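Local coordinates for protein beta-1,4-galactanase (Humicola insolens, PDB 1HJQ) that hydrolyses the beta-1,4-galactosidic linkages of type I arabinogalactans as a family 53 glycoside hydrolase built on a TIM barrel, at residues Val7-Val12 with Leu32-Leu36; Leu59-Ile63 with Ser116-Phe120; Glu135-Gly139 with Thr187-Trp191; His158-Trp162 with Phe201-Asp205. One frame throughout, in Å; residues are numbered along the deposited sequence.

From the N terminus, interaction 1 closes a loop of 19 residues, setting the end of the first barrel strand against helix 32-38. Interaction 2 follows in series, pairing helices 59-71 and 102-123 around the 52 residues that include strand 75-80; the two contacts touch where Tyr61 OH reaches Ser10 O at 2.6 Å. Interactions 3 and 4 cross. Glu135-Gly139, after the fourth strand, meets helix 185-198, closing 47 residues with helix 150-165 and strand 174-179. His158-Trp162 meets the loop Phe201-Asp205 after helix 185-198, closing 38 residues with that strand and helix. Their centres are about 16 Å apart. Interactions 1 and 3 lie on opposite sides of the chain's centre.

Interaction 1 (Val7-Val12 with Leu32-Leu36); sequences VDWSSV and LEYIL
In this (beta/alpha)8 barrel, the C-terminal end of the first strand, 4-8, and the loop that follows pack against helix 32-38, part of the layer around the sheet. Val7 and Asp8 are extended; Trp9 to Val12 form a type I turn, closed by Val12 N to Trp9 O at 2.9 Å. An Asx turn overlaps its start: Asp8 OD1 accepts Ser10 N at 3.2 Å and also Ser10 OG at 2.7 Å. Leu32-Leu36 is helical, with Leu36 N to Leu32 O at 2.9 Å. The CA pairs in register are Val7-Leu36 (8.3 Å), Trp9-Glu33 (8.6 Å) and Val12-Leu32 (7.4 Å). Trp9, chi1 p, rests its indole against Leu32, Glu33 and Leu36: CE3 lies 3.9 Å from Leu32 CD2, which sits at the ring edge, and 4.1 Å from Leu36 CD1, while CZ3 is 3.6 Å from Glu33 CB. Val7 CG2 meets Leu36 CD1 at 3.7 Å, and Val12 CG2 meets Leu32 CD2 at 3.7 Å. The polar ends turn to other partners: Trp9 NE1 bonds Gln46, Glu33 forms a salt bridge with Arg68, and Asp8 one with Arg45. All six touching residues are buried, so strand end and helix are joined by apolar contact, with the charges paired outside this interface.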
loop_
_atom_site.group_PDB
_atom_site.type_symbol
_atom_site.label_atom_id
_atom_site.label_comp_id
_atom_site.label_asym_id
_atom_site.label_seq_id
_atom_site.Cartn_x
_atom_site.Cartn_y
_atom_site.Cartn_z
ATOM N N VAL A 7 0.482 -6.639 -6.209
ATOM C CA VAL A 7 1.318 -6.773 -5.039
ATOM C C VAL A 7 2.224 -5.566 -4.877
ATOM O O VAL A 7 2.380 -4.763 -5.794
ATOM C CB VAL A 7 2.231 -8.012 -5.154
ATOM C CG1 VAL A 7 1.407 -9.252 -5.487
ATOM C CG2 VAL A 7 3.297 -7.771 -6.214
ATOM N N ASP A 8 2.806 -5.446 -3.691
ATOM C CA ASP A 8 3.763 -4.390 -3.431
ATOM C C ASP A 8 5.056 -5.157 -3.616
ATOM O O ASP A 8 5.312 -6.127 -2.891
ATOM C CB ASP A 8 3.665 -3.887 -1.996
ATOM C CG ASP A 8 4.553 -2.695 -1.752
ATOM O OD1 ASP A 8 5.749 -2.773 -2.104
ATOM O OD2 ASP A 8 4.057 -1.683 -1.214
ATOM N N TRP A 9 5.859 -4.748 -4.592
ATOM C CA TRP A 9 7.108 -5.448 -4.895
ATOM C C TRP A 9 8.344 -4.561 -4.729
ATOM O O TRP A 9 9.386 -4.818 -5.326
ATOM C CB TRP A 9 7.035 -5.989 -6.330
ATOM C CG TRP A 9 7.282 -4.946 -7.384
ATOM C CD1 TRP A 9 6.914 -3.628 -7.340
ATOM C CD2 TRP A 9 7.977 -5.125 -8.624
ATOM N NE1 TRP A 9 7.344 -2.977 -8.470
ATOM C CE2 TRP A 9 7.999 -3.871 -9.278
ATOM C CE3 TRP A 9 8.587 -6.225 -9.250
ATOM C CZ2 TRP A 9 8.607 -3.683 -10.528
ATOM C CZ3 TRP A 9 9.191 -6.040 -10.494
ATOM C CH2 TRP A 9 9.195 -4.778 -11.118
ATOM N N SER A 10 8.231 -3.538 -3.892
ATOM C CA SER A 10 9.317 -2.588 -3.672
ATOM C C SER A 10 10.708 -3.172 -3.416
ATOM O O SER A 10 11.705 -2.633 -3.882
ATOM C CB SER A 10 8.935 -1.635 -2.529
ATOM O OG SER A 10 7.695 -0.988 -2.795
ATOM N N SER A 11 10.777 -4.279 -2.692
ATOM C CA SER A 11 12.058 -4.889 -2.368
ATOM C C SER A 11 12.759 -5.616 -3.513
ATOM O O SER A 11 13.927 -5.998 -3.386
ATOM C CB SER A 11 11.864 -5.881 -1.235
ATOM O OG SER A 11 11.082 -6.968 -1.689
ATOM N N VAL A 12 12.069 -5.795 -4.632
ATOM C CA VAL A 12 12.636 -6.543 -5.745
ATOM C C VAL A 12 14.107 -6.296 -6.114
ATOM O O VAL A 12 14.869 -7.256 -6.241
ATOM C CB VAL A 12 11.770 -6.390 -7.006
ATOM C CG1 VAL A 12 11.750 -4.948 -7.442
ATOM C CG2 VAL A 12 12.294 -7.295 -8.110
ATOM N N LEU A 32 11.064 -10.673 -11.915
ATOM C CA LEU A 32 9.829 -10.726 -11.133
ATOM C C LEU A 32 8.582 -10.125 -11.791
ATOM O O LEU A 32 7.514 -10.744 -11.781
ATOM C CB LEU A 32 10.059 -10.072 -9.769
ATOM C CG LEU A 32 8.973 -10.234 -8.703
ATOM C CD1 LEU A 32 8.677 -11.701 -8.483
ATOM C CD2 LEU A 32 9.437 -9.588 -7.402
ATOM N N GLU A 33 8.705 -8.931 -12.368
ATOM C CA GLU A 33 7.545 -8.301 -12.988
ATOM C C GLU A 33 6.820 -9.240 -13.956
ATOM O O GLU A 33 5.599 -9.161 -14.097
ATOM C CB GLU A 33 7.928 -6.987 -13.702
ATOM C CG GLU A 33 8.911 -7.116 -14.865
ATOM C CD GLU A 33 10.359 -6.956 -14.433
ATOM O OE1 GLU A 33 10.751 -7.564 -13.411
ATOM O OE2 GLU A 33 11.109 -6.227 -15.121
ATOM N N TYR A 34 7.555 -10.136 -14.612
ATOM C CA TYR A 34 6.929 -11.061 -15.550
ATOM C C TYR A 34 6.294 -12.254 -14.855
ATOM O O TYR A 34 5.252 -12.746 -15.291
ATOM C CB TYR A 34 7.934 -11.502 -16.613
ATOM C CG TYR A 34 8.328 -10.346 -17.491
ATOM C CD1 TYR A 34 9.553 -9.697 -17.323
ATOM C CD2 TYR A 34 7.436 -9.841 -18.440
ATOM C CE1 TYR A 34 9.878 -8.569 -18.077
ATOM C CE2 TYR A 34 7.749 -8.715 -19.195
ATOM C CZ TYR A 34 8.970 -8.085 -19.009
ATOM O OH TYR A 34 9.282 -6.974 -19.759
ATOM N N ILE A 35 6.903 -12.713 -13.770
ATOM C CA ILE A 35 6.319 -13.813 -13.013
ATOM C C ILE A 35 5.005 -13.308 -12.421
ATOM O O ILE A 35 4.035 -14.058 -12.318
ATOM C CB ILE A 35 7.225 -14.265 -11.862
ATOM C CG1 ILE A 35 8.495 -14.903 -12.427
ATOM C CG2 ILE A 35 6.478 -15.246 -10.966
ATOM C CD1 ILE A 35 9.527 -15.223 -11.383
ATOM N N LEU A 36 4.980 -12.028 -12.044
ATOM C CA LEU A 36 3.774 -11.421 -11.480
ATOM C C LEU A 36 2.662 -11.303 -12.515
ATOM O O LEU A 36 1.528 -11.702 -12.257
ATOM C CB LEU A 36 4.069 -10.028 -10.926
ATOM C CG LEU A 36 5.080 -9.914 -9.789
ATOM C CD1 LEU A 36 5.121 -8.458 -9.338
ATOM C CD2 LEU A 36 4.692 -10.833 -8.632
#

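Interaction 2 (Leu59-Ile63 with Ser116-Phe120); sequences LDYNI and SMNRF
Asp60 and Arg119 form a salt bridge between two neighbouring helices: Arg119 NH2 donates to Asp60 OD1 over a very short 2.5 Å, and Arg119 NH1 adds a weak bond to the same Asp60 OD1 at 3.3 Å. Arg119 (chi1 t, chi2 p) reaches across to the carboxylate, which lies at the edge of the guanidinium. Beside this pair, Leu59 (chi1 t, chi2 p) points toward the other helix, its CD1 4.1 Å from Ser116 CB and 4.0 Å from Phe120 CE1. One face of the Phe120 ring (chi1 m) is covered by Ile63, CG1 to Phe120 CE2 being 4.2 Å. The register is Leu59-Ser116 and Ile63-Phe120, with CA atoms 7.0 and 6.9 Å apart. The short helical axes approach to 10.7 Å at a crossing angle of -32° and run the same way. Inward, Phe120 also packs on Leu76 and Ile78 of strand 75-80. Such neighbouring helices, packed round a closed barrel of eight parallel strands, are characteristic of the TIM barrel.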
loop_
_atom_site.group_PDB
_atom_site.type_symbol
_atom_site.label_atom_id
_atom_site.label_comp_id
_atom_site.label_asym_id
_atom_site.label_seq_id
_atom_site.Cartn_x
_atom_site.Cartn_y
_atom_site.Cartn_z
ATOM N N LEU A 59 13.372 8.207 -5.285
ATOM C CA LEU A 59 12.832 8.463 -6.612
ATOM C C LEU A 59 13.490 7.674 -7.744
ATOM O O LEU A 59 12.815 6.935 -8.456
ATOM C CB LEU A 59 12.895 9.958 -6.912
ATOM C CG LEU A 59 11.875 10.414 -7.953
ATOM C CD1 LEU A 59 10.466 9.987 -7.506
ATOM C CD2 LEU A 59 11.965 11.932 -8.117
ATOM N N ASP A 60 14.798 7.828 -7.916
ATOM C CA ASP A 60 15.505 7.120 -8.976
ATOM C C ASP A 60 15.206 5.628 -8.910
ATOM O O ASP A 60 14.901 4.996 -9.924
ATOM C CB ASP A 60 17.017 7.338 -8.858
ATOM C CG ASP A 60 17.401 8.807 -8.891
ATOM O OD1 ASP A 60 16.897 9.543 -9.770
ATOM O OD2 ASP A 60 18.217 9.223 -8.038
ATOM N N TYR A 61 15.301 5.075 -7.705
ATOM C CA TYR A 61 15.042 3.664 -7.465
ATOM C C TYR A 61 13.649 3.275 -7.941
ATOM O O TYR A 61 13.471 2.239 -8.582
ATOM C CB TYR A 61 15.180 3.354 -5.963
ATOM C CG TYR A 61 14.879 1.916 -5.579
ATOM C CD1 TYR A 61 13.569 1.434 -5.545
ATOM C CD2 TYR A 61 15.908 1.029 -5.278
ATOM C CE1 TYR A 61 13.295 0.105 -5.229
ATOM C CE2 TYR A 61 15.646 -0.301 -4.962
ATOM C CZ TYR A 61 14.339 -0.758 -4.940
ATOM O OH TYR A 61 14.084 -2.083 -4.645
ATOM N N ASN A 62 12.659 4.103 -7.632
ATOM C CA ASN A 62 11.293 3.798 -8.028
ATOM C C ASN A 62 11.035 3.985 -9.508
ATOM O O ASN A 62 10.109 3.388 -10.056
ATOM C CB ASN A 62 10.307 4.625 -7.204
ATOM C CG ASN A 62 10.090 4.050 -5.821
ATOM O OD1 ASN A 62 9.420 3.026 -5.662
ATOM N ND2 ASN A 62 10.673 4.689 -4.813
ATOM N N ILE A 63 11.848 4.805 -10.163
ATOM C CA ILE A 63 11.678 5.015 -11.590
ATOM C C ILE A 63 12.159 3.799 -12.368
ATOM O O ILE A 63 11.571 3.433 -13.381
ATOM C CB ILE A 63 12.424 6.264 -12.064
ATOM C CG1 ILE A 63 11.649 7.497 -11.604
ATOM C CG2 ILE A 63 12.596 6.238 -13.581
ATOM C CD1 ILE A 63 12.152 8.786 -12.174
ATOM N N SER A 116 8.251 15.064 -7.650
ATOM C CA SER A 116 8.271 13.611 -7.732
ATOM C C SER A 116 7.344 13.091 -8.830
ATOM O O SER A 116 7.741 12.261 -9.650
ATOM C CB SER A 116 7.869 12.992 -6.395
ATOM O OG SER A 116 8.842 13.223 -5.397
ATOM N N MET A 117 6.103 13.563 -8.842
ATOM C CA MET A 117 5.162 13.120 -9.858
ATOM C C MET A 117 5.648 13.521 -11.246
ATOM O O MET A 117 5.560 12.741 -12.197
ATOM C CB MET A 117 3.781 13.702 -9.580
ATOM C CG MET A 117 3.118 13.133 -8.328
ATOM S SD MET A 117 2.534 11.422 -8.508
ATOM C CE MET A 117 4.030 10.503 -8.119
ATOM N N ASN A 118 6.178 14.734 -11.363
ATOM C CA ASN A 118 6.680 15.201 -12.649
ATOM C C ASN A 118 7.860 14.345 -13.085
ATOM O O ASN A 118 8.174 14.246 -14.270
ATOM C CB ASN A 118 7.098 16.671 -12.571
ATOM C CG ASN A 118 5.924 17.613 -12.719
ATOM O OD1 ASN A 118 5.042 17.390 -13.545
ATOM N ND2 ASN A 118 5.912 18.682 -11.929
ATOM N N ARG A 119 8.509 13.718 -12.118
ATOM C CA ARG A 119 9.647 12.866 -12.413
ATOM C C ARG A 119 9.168 11.680 -13.253
ATOM O O ARG A 119 9.830 11.272 -14.210
ATOM C CB ARG A 119 10.273 12.387 -11.112
ATOM C CG ARG A 119 11.631 11.780 -11.284
ATOM C CD ARG A 119 12.656 12.802 -11.731
ATOM N NE ARG A 119 13.920 12.135 -12.021
ATOM C CZ ARG A 119 14.729 11.617 -11.101
ATOM N NH1 ARG A 119 14.422 11.696 -9.813
ATOM N NH2 ARG A 119 15.838 10.992 -11.476
ATOM N N PHE A 120 8.009 11.133 -12.896
ATOM C CA PHE A 120 7.440 10.018 -13.642
ATOM C C PHE A 120 6.885 10.509 -14.978
ATOM O O PHE A 120 7.074 9.870 -16.011
ATOM C CB PHE A 120 6.322 9.341 -12.842
ATOM C CG PHE A 120 6.815 8.504 -11.706
ATOM C CD1 PHE A 120 6.911 9.030 -10.423
ATOM C CD2 PHE A 120 7.214 7.192 -11.923
ATOM C CE1 PHE A 120 7.401 8.262 -9.371
ATOM C CE2 PHE A 120 7.706 6.415 -10.879
ATOM C CZ PHE A 120 7.800 6.950 -9.603
#

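Interaction 3 (Glu135-Gly139 with Thr187-Trp191); sequences EITQG and TQNWW
Trp191, chi1 t, turns the pyrrole side of its indole, CD1 and NE1, to the loop backbone: Thr137 O is 3.1 Å from Trp191 CD1, near the ring plane, and Ile136 O lies 3.2 Å from Trp191 NE1. Ile136 (chi1 p, chi2 t) brings CD1 to 3.9 Å from Trp191 CZ2. Trp190, also chi1 t, points toward the same loop, with CZ3 3.7 Å from Thr137 O and CH2 4.1 Å from Gln138 NE2. Thr137 CG2 meets Thr187 CG2 at 3.5 Å; the closest CA pair is Thr137-Trp191, 6.9 Å. Residues Thr187-Trp191 are helical (Trp191 N to Thr187 O, 2.9 Å), while Glu135-Gly139 turns back on itself, Gly139 N bonding Ile136 O at 2.7 Å. Thr137 OG1 is bonded to Asp180 and Gln138 OE1 to Thr147; Trp150 meets both indoles edge-to-face. Glu135, the probable proton donor, stays out of reach of the helix. The packing joins helix 185-198 to the loop after the fourth strand, where clan GH-A TIM-barrel enzymes carry their acid/base glutamate.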
loop_
_atom_site.group_PDB
_atom_site.type_symbol
_atom_site.label_atom_id
_atom_site.label_comp_id
_atom_site.label_asym_id
_atom_site.label_seq_id
_atom_site.Cartn_x
_atom_site.Cartn_y
_atom_site.Cartn_z
ATOM N N GLU A 135 -0.317 4.584 5.829
ATOM C CA GLU A 135 -0.922 4.249 7.117
ATOM C C GLU A 135 -0.827 5.462 8.044
ATOM O O GLU A 135 -0.327 5.357 9.165
ATOM C CB GLU A 135 -0.209 3.052 7.768
ATOM C CG GLU A 135 -0.243 1.760 6.962
ATOM C CD GLU A 135 0.120 0.524 7.794
ATOM O OE1 GLU A 135 1.150 0.549 8.500
ATOM O OE2 GLU A 135 -0.620 -0.481 7.736
ATOM N N ILE A 136 -1.303 6.609 7.564
ATOM C CA ILE A 136 -1.255 7.843 8.336
ATOM C C ILE A 136 -2.360 7.988 9.389
ATOM O O ILE A 136 -2.808 9.095 9.669
ATOM C CB ILE A 136 -1.279 9.078 7.402
ATOM C CG1 ILE A 136 -2.526 9.048 6.505
ATOM C CG2 ILE A 136 -0.014 9.097 6.554
ATOM C CD1 ILE A 136 -2.646 10.233 5.531
ATOM N N THR A 137 -2.769 6.872 9.990
ATOM C CA THR A 137 -3.816 6.878 11.010
ATOM C C THR A 137 -3.535 7.847 12.156
ATOM O O THR A 137 -4.455 8.467 12.688
ATOM C CB THR A 137 -4.005 5.495 11.624
ATOM O OG1 THR A 137 -4.070 4.512 10.586
ATOM C CG2 THR A 137 -5.279 5.463 12.432
ATOM N N GLN A 138 -2.273 7.951 12.561
ATOM C CA GLN A 138 -1.905 8.870 13.634
ATOM C C GLN A 138 -1.275 10.107 13.002
ATOM O O GLN A 138 -0.452 10.792 13.618
ATOM C CB GLN A 138 -0.912 8.223 14.608
ATOM C CG GLN A 138 -1.464 7.038 15.399
ATOM C CD GLN A 138 -2.826 7.321 16.035
ATOM O OE1 GLN A 138 -2.999 8.297 16.769
ATOM N NE2 GLN A 138 -3.801 6.457 15.754
ATOM N N GLY A 139 -1.666 10.375 11.759
ATOM C CA GLY A 139 -1.141 11.528 11.055
ATOM C C GLY A 139 0.163 11.248 10.325
ATOM O O GLY A 139 0.582 10.095 10.206
ATOM N N THR A 187 -12.191 3.835 13.869
ATOM C CA THR A 187 -10.940 4.505 13.536
ATOM C C THR A 187 -11.123 5.229 12.191
ATOM O O THR A 187 -10.900 6.428 12.084
ATOM C CB THR A 187 -9.774 3.506 13.380
ATOM O OG1 THR A 187 -9.682 2.650 14.526
ATOM C CG2 THR A 187 -8.462 4.270 13.234
ATOM N N GLN A 188 -11.544 4.485 11.174
ATOM C CA GLN A 188 -11.770 5.059 9.837
ATOM C C GLN A 188 -12.702 6.276 9.859
ATOM O O GLN A 188 -12.510 7.236 9.096
ATOM C CB GLN A 188 -12.394 4.046 8.903
ATOM C CG GLN A 188 -11.608 2.733 8.700
ATOM C CD GLN A 188 -10.135 2.930 8.357
ATOM O OE1 GLN A 188 -9.753 3.814 7.566
ATOM N NE2 GLN A 188 -9.300 2.073 8.928
ATOM N N ASN A 189 -13.711 6.212 10.737
ATOM C CA ASN A 189 -14.729 7.254 10.911
ATOM C C ASN A 189 -14.143 8.445 11.666
ATOM O O ASN A 189 -14.272 9.576 11.204
ATOM C CB ASN A 189 -15.970 6.680 11.651
ATOM C CG ASN A 189 -17.131 7.680 11.728
ATOM O OD1 ASN A 189 -17.143 8.671 10.996
ATOM N ND2 ASN A 189 -18.117 7.412 12.595
ATOM N N TRP A 190 -13.538 8.193 12.827
ATOM C CA TRP A 190 -12.895 9.228 13.643
ATOM C C TRP A 190 -11.898 10.054 12.810
ATOM O O TRP A 190 -11.935 11.288 12.776
ATOM C CB TRP A 190 -12.178 8.525 14.797
ATOM C CG TRP A 190 -11.096 9.284 15.474
ATOM C CD1 TRP A 190 -11.251 10.264 16.400
ATOM C CD2 TRP A 190 -9.683 9.067 15.344
ATOM N NE1 TRP A 190 -10.025 10.670 16.869
ATOM C CE2 TRP A 190 -9.044 9.951 16.236
ATOM C CE3 TRP A 190 -8.895 8.210 14.562
ATOM C CZ2 TRP A 190 -7.648 10.004 16.375
ATOM C CZ3 TRP A 190 -7.499 8.263 14.700
ATOM C CH2 TRP A 190 -6.897 9.155 15.601
ATOM N N TRP A 191 -10.999 9.358 12.134
ATOM C CA TRP A 191 -9.996 10.017 11.320
ATOM C C TRP A 191 -10.562 10.921 10.221
ATOM O O TRP A 191 -10.360 12.140 10.239
ATOM C CB TRP A 191 -9.078 8.985 10.675
ATOM C CG TRP A 191 -7.794 9.582 10.226
ATOM C CD1 TRP A 191 -6.653 9.719 10.963
ATOM C CD2 TRP A 191 -7.516 10.151 8.944
ATOM N NE1 TRP A 191 -5.676 10.335 10.220
ATOM C CE2 TRP A 191 -6.179 10.611 8.973
ATOM C CE3 TRP A 191 -8.264 10.319 7.773
ATOM C CZ2 TRP A 191 -5.574 11.224 7.875
ATOM C CZ3 TRP A 191 -7.667 10.927 6.689
ATOM C CH2 TRP A 191 -6.332 11.374 6.744
#

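Interaction 4 (His158-Trp162 with Phe201-Asp205); sequences HSAAW and FEMSD
On the outer layer of the TIM barrel, helix 150-165 is tied to the loop that leads from helix 185-198 into strand 208-212, and one carboxylate makes both hydrogen bonds of the tie. His158-Trp162 is helical, Trp162 N bonding His158 O at 3.0 Å, whereas Phe201-Asp205 is a turning loop in which Asp205 N bonds Glu202 O at 2.9 Å. CA atoms pair as His158-Phe201 (4.7 Å) and Ala161-Asp205 (5.9 Å). Asp205, chi1 m, points toward the helix and uses both carboxylate oxygens as acceptors. OD2 accepts from His158 ND1 at 2.8 Å, a His-carboxylate hydrogen bond with an angle of 167°, and from its own loop through Glu202 N at 2.6 Å. OD1 takes the indole Trp162 NE1 at 2.8 Å. His158 (chi1 t) and Trp162 (chi1 m) sit one helical turn apart, so both rings present their N-H to the same acid edge-on. Nearer the barrel, Ala161 CB approaches Asp205 O to 3.3 Å and Asp205 CB to 4.1 Å. The Phe201 ring packs against helix 150-165, also touching Ala154 and Leu157, and its other neighbours include Val195 and Leu196. Where the CA atoms are nearest, at His158 and Phe201, Phe201 CD1 stands 3.5 Å from His158 N, while Ala161 CB reaches Phe201 CE1, at the ring edge, at 4.3 Å.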
loop_
_atom_site.group_PDB
_atom_site.type_symbol
_atom_site.label_atom_id
_atom_site.label_comp_id
_atom_site.label_asym_id
_atom_site.label_seq_id
_atom_site.Cartn_x
_atom_site.Cartn_y
_atom_site.Cartn_z
ATOM N N HIS A 158 -3.990 18.469 1.700
ATOM C CA HIS A 158 -4.460 19.310 0.607
ATOM C C HIS A 158 -3.285 19.673 -0.303
ATOM O O HIS A 158 -3.360 19.524 -1.523
ATOM C CB HIS A 158 -5.102 20.587 1.139
ATOM C CG HIS A 158 -5.500 21.544 0.061
ATOM N ND1 HIS A 158 -6.559 21.306 -0.794
ATOM C CD2 HIS A 158 -4.940 22.706 -0.354
ATOM C CE1 HIS A 158 -6.630 22.276 -1.685
ATOM N NE2 HIS A 158 -5.658 23.140 -1.441
ATOM N N SER A 159 -2.199 20.145 0.303
ATOM C CA SER A 159 -1.011 20.525 -0.447
ATOM C C SER A 159 -0.455 19.351 -1.242
ATOM O O SER A 159 -0.080 19.502 -2.409
ATOM C CB SER A 159 0.068 21.048 0.499
ATOM O OG SER A 159 -0.360 22.222 1.158
ATOM N N ALA A 160 -0.399 18.183 -0.608
ATOM C CA ALA A 160 0.112 16.984 -1.263
ATOM C C ALA A 160 -0.787 16.570 -2.417
ATOM O O ALA A 160 -0.311 16.212 -3.496
ATOM C CB ALA A 160 0.217 15.856 -0.267
ATOM N N ALA A 161 -2.092 16.616 -2.186
ATOM C CA ALA A 161 -3.049 16.247 -3.221
ATOM C C ALA A 161 -2.823 17.108 -4.451
ATOM O O ALA A 161 -2.853 16.618 -5.579
ATOM C CB ALA A 161 -4.456 16.432 -2.719
ATOM N N TRP A 162 -2.582 18.397 -4.229
ATOM C CA TRP A 162 -2.374 19.308 -5.338
ATOM C C TRP A 162 -1.018 19.205 -5.994
ATOM O O TRP A 162 -0.858 19.599 -7.150
ATOM C CB TRP A 162 -2.671 20.745 -4.911
ATOM C CG TRP A 162 -4.129 20.974 -4.931
ATOM C CD1 TRP A 162 -5.032 20.612 -3.967
ATOM C CD2 TRP A 162 -4.895 21.438 -6.044
ATOM N NE1 TRP A 162 -6.315 20.814 -4.419
ATOM C CE2 TRP A 162 -6.260 21.319 -5.692
ATOM C CE3 TRP A 162 -4.562 21.935 -7.311
ATOM C CZ2 TRP A 162 -7.293 21.681 -6.563
ATOM C CZ3 TRP A 162 -5.595 22.295 -8.181
ATOM C CH2 TRP A 162 -6.943 22.164 -7.799
ATOM N N PHE A 201 -8.578 20.249 3.587
ATOM C CA PHE A 201 -8.611 19.032 2.776
ATOM C C PHE A 201 -10.048 18.796 2.345
ATOM O O PHE A 201 -10.887 18.391 3.146
ATOM C CB PHE A 201 -8.109 17.835 3.580
ATOM C CG PHE A 201 -7.831 16.620 2.743
ATOM C CD1 PHE A 201 -7.040 16.715 1.604
ATOM C CD2 PHE A 201 -8.317 15.375 3.117
ATOM C CE1 PHE A 201 -6.735 15.593 0.856
ATOM C CE2 PHE A 201 -8.015 14.237 2.373
ATOM C CZ PHE A 201 -7.221 14.346 1.240
ATOM N N GLU A 202 -10.323 19.042 1.071
ATOM C CA GLU A 202 -11.670 18.911 0.543
ATOM C C GLU A 202 -12.015 17.557 -0.039
ATOM O O GLU A 202 -11.140 16.772 -0.396
ATOM C CB GLU A 202 -11.904 19.974 -0.521
ATOM C CG GLU A 202 -11.428 21.356 -0.122
ATOM C CD GLU A 202 -11.895 22.425 -1.090
ATOM O OE1 GLU A 202 -13.127 22.637 -1.183
ATOM O OE2 GLU A 202 -11.038 23.046 -1.756
ATOM N N MET A 203 -13.312 17.303 -0.149
ATOM C CA MET A 203 -13.800 16.053 -0.698
ATOM C C MET A 203 -13.301 15.830 -2.119
ATOM O O MET A 203 -13.085 14.692 -2.531
ATOM C CB MET A 203 -15.326 16.033 -0.679
ATOM C CG MET A 203 -15.912 15.975 0.712
ATOM S SD MET A 203 -15.278 14.567 1.632
ATOM C CE MET A 203 -16.066 13.232 0.723
ATOM N N SER A 204 -13.106 16.908 -2.868
ATOM C CA SER A 204 -12.638 16.777 -4.242
ATOM C C SER A 204 -11.117 16.650 -4.343
ATOM O O SER A 204 -10.580 16.533 -5.445
ATOM C CB SER A 204 -13.117 17.967 -5.085
ATOM O OG SER A 204 -12.636 19.200 -4.579
ATOM N N ASP A 205 -10.430 16.671 -3.200
ATOM C CA ASP A 205 -8.971 16.556 -3.187
ATOM C C ASP A 205 -8.465 15.126 -3.285
ATOM O O ASP A 205 -7.299 14.910 -3.604
ATOM C CB ASP A 205 -8.366 17.197 -1.929
ATOM C CG ASP A 205 -8.407 18.714 -1.962
ATOM O OD1 ASP A 205 -8.267 19.294 -3.061
ATOM O OD2 ASP A 205 -8.563 19.323 -0.885
#